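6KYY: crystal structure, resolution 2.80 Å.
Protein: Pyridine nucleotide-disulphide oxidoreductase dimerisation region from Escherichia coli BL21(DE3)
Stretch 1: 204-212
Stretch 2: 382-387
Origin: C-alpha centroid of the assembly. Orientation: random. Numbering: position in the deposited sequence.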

# COMPACT_ATOMS: atom_id res chain seq x y z
N GLU B 204 -13.17 -6.09 -18.39
CA GLU B 204 -13.58 -5.61 -17.08
C GLU B 204 -15.08 -5.37 -17.06
O GLU B 204 -15.78 -5.51 -18.06
CB GLU B 204 -12.81 -4.34 -16.71
CG GLU B 204 -11.31 -4.43 -16.92
CD GLU B 204 -10.62 -5.25 -15.85
OE1 GLU B 204 -11.25 -5.53 -14.81
OE2 GLU B 204 -9.44 -5.62 -16.04
N ASP B 205 -15.59 -4.99 -15.89
CA ASP B 205 -17.00 -4.64 -15.76
C ASP B 205 -17.26 -3.27 -16.38
O ASP B 205 -16.37 -2.43 -16.48
CB ASP B 205 -17.42 -4.64 -14.30
CG ASP B 205 -17.83 -6.01 -13.81
OD1 ASP B 205 -18.48 -6.75 -14.58
OD2 ASP B 205 -17.50 -6.35 -12.65
N ARG B 206 -18.50 -3.06 -16.81
CA ARG B 206 -18.86 -1.77 -17.39
C ARG B 206 -18.85 -0.66 -16.34
O ARG B 206 -18.51 0.48 -16.66
CB ARG B 206 -20.23 -1.86 -18.06
CG ARG B 206 -20.25 -2.66 -19.36
CD ARG B 206 -19.20 -2.16 -20.35
NE ARG B 206 -17.96 -2.91 -20.26
CZ ARG B 206 -16.79 -2.50 -20.75
NH1 ARG B 206 -16.71 -1.34 -21.38
NH2 ARG B 206 -15.71 -3.26 -20.62
N ASP B 207 -19.20 -0.98 -15.09
CA ASP B 207 -19.25 0.05 -14.06
C ASP B 207 -17.86 0.58 -13.73
O ASP B 207 -17.69 1.78 -13.48
CB ASP B 207 -19.93 -0.48 -12.80
CG ASP B 207 -19.48 -1.89 -12.45
OD1 ASP B 207 -20.26 -2.84 -12.67
OD2 ASP B 207 -18.35 -2.04 -11.94
N ILE B 208 -16.85 -0.28 -13.74
CA ILE B 208 -15.49 0.18 -13.50
C ILE B 208 -14.83 0.68 -14.79
O ILE B 208 -13.98 1.58 -14.73
CB ILE B 208 -14.63 -0.92 -12.84
CG1 ILE B 208 -14.64 -2.20 -13.67
CG2 ILE B 208 -15.13 -1.19 -11.43
CD1 ILE B 208 -13.63 -3.22 -13.21
N ALA B 209 -15.20 0.13 -15.94
CA ALA B 209 -14.71 0.68 -17.20
C ALA B 209 -15.24 2.09 -17.42
O ALA B 209 -14.51 2.97 -17.90
CB ALA B 209 -15.12 -0.23 -18.37
N ASP B 210 -16.51 2.33 -17.08
CA ASP B 210 -17.05 3.68 -17.16
C ASP B 210 -16.33 4.62 -16.21
O ASP B 210 -16.04 5.77 -16.56
CB ASP B 210 -18.55 3.66 -16.86
CG ASP B 210 -19.36 3.05 -17.99
OD1 ASP B 210 -20.51 2.62 -17.72
OD2 ASP B 210 -18.86 3.00 -19.13
N ASN B 211 -16.03 4.15 -15.00
CA ASN B 211 -15.32 4.98 -14.03
C ASN B 211 -13.93 5.33 -14.52
O ASN B 211 -13.47 6.47 -14.35
CB ASN B 211 -15.26 4.27 -12.68
CG ASN B 211 -15.01 5.23 -11.52
OD1 ASN B 211 -14.12 6.07 -11.58
ND2 ASN B 211 -15.81 5.10 -10.47
N ILE B 212 -13.24 4.38 -15.14
CA ILE B 212 -11.90 4.64 -15.65
C ILE B 212 -11.95 5.64 -16.80
O ILE B 212 -11.10 6.53 -16.91
CB ILE B 212 -11.21 3.33 -16.07
CG1 ILE B 212 -10.89 2.48 -14.84
CG2 ILE B 212 -9.95 3.61 -16.87
CD1 ILE B 212 -10.37 1.10 -15.17
N ARG B 382 -10.82 9.68 -6.05
CA ARG B 382 -11.39 9.09 -7.25
C ARG B 382 -11.39 7.57 -7.16
O ARG B 382 -10.61 6.96 -6.42
CB ARG B 382 -10.62 9.53 -8.49
CG ARG B 382 -11.04 10.87 -9.05
CD ARG B 382 -10.07 11.32 -10.13
NE ARG B 382 -8.69 11.02 -9.78
CZ ARG B 382 -7.63 11.49 -10.44
NH1 ARG B 382 -7.80 12.28 -11.49
NH2 ARG B 382 -6.41 11.16 -10.05
N GLY B 383 -12.27 6.95 -7.92
CA GLY B 383 -12.35 5.51 -8.01
C GLY B 383 -13.54 4.95 -7.25
O GLY B 383 -14.43 5.68 -6.80
N VAL B 384 -13.54 3.63 -7.11
CA VAL B 384 -14.65 2.92 -6.48
C VAL B 384 -14.14 1.56 -6.02
O VAL B 384 -13.14 1.05 -6.54
CB VAL B 384 -15.85 2.78 -7.45
CG1 VAL B 384 -15.55 1.73 -8.52
CG2 VAL B 384 -17.13 2.44 -6.70
N LEU B 385 -14.81 0.98 -5.04
CA LEU B 385 -14.56 -0.38 -4.58
C LEU B 385 -15.79 -1.23 -4.83
O LEU B 385 -16.92 -0.77 -4.63
CB LEU B 385 -14.19 -0.42 -3.09
CG LEU B 385 -13.00 0.41 -2.63
CD1 LEU B 385 -12.57 -0.03 -1.24
CD2 LEU B 385 -11.85 0.28 -3.61
N LYS B 386 -15.57 -2.47 -5.26
CA LYS B 386 -16.67 -3.41 -5.42
C LYS B 386 -16.12 -4.82 -5.36
O LYS B 386 -15.03 -5.09 -5.87
CB LYS B 386 -17.44 -3.17 -6.73
CG LYS B 386 -16.67 -3.56 -7.98
CD LYS B 386 -17.55 -3.53 -9.21
CE LYS B 386 -18.57 -4.65 -9.19
NZ LYS B 386 -19.40 -4.63 -10.43
N ALA B 387 -16.88 -5.71 -4.73
CA ALA B 387 -16.54 -7.12 -4.67
C ALA B 387 -17.82 -7.94 -4.76
O ALA B 387 -18.93 -7.41 -4.66
CB ALA B 387 -15.76 -7.46 -3.39

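The contact is anchored by one lysine answering two aspartates. K386 reaches from the strand to the start of the helix, and its NZ lies 3.0 Å from OD1 of D207, a hydrogen bond within a salt bridge. The same NZ gives weak bonds to D207 OD2, at 3.2 Å, and to D205 OD2, at 3.4 Å, the latter a second salt bridge. A single cation thus ties together two carboxylates placed two residues apart, one just before the helix and one in its first turn. D205 holds the N-cap position, yet its side chain makes no capping bond; its carboxylate is bonded to K386 and elsewhere in the structure.

The K386 side chain has chi1 p, chi2 t and chi4 t, with a bend at chi3 (m), and its NZ lies beside both carboxylates. Its methylenes are not mere spacer, since CD of K386 packs 4.0 Å from CG2 of I208. That methyl also meets V384, with I208 CG2 to V384 CG1 at 4.1 Å, so a single isoleucine branch touches both strand residues that point toward the helix. L385, between them, points away, the usual alternation of a strand.

Farther along the helix, N211 continues the contact by packing alone: its ND2 sits 3.8 Å from CB of V384 and 3.9 Å from C of G383, with no hydrogen bond across. G383 is glycine for a local reason. At phi 105° and psi -169°, a CB would jam against the carbonyl O of R382, while it would point away from the helix.

Helix and strand run nearly antiparallel, at 167°, with axes 10.1 Å apart at closest approach. D207, I208 and N211, spaced one and three residues apart, therefore meet the strand in reverse order, from K386 back to G383. The rule is charge at one end, packing beyond it.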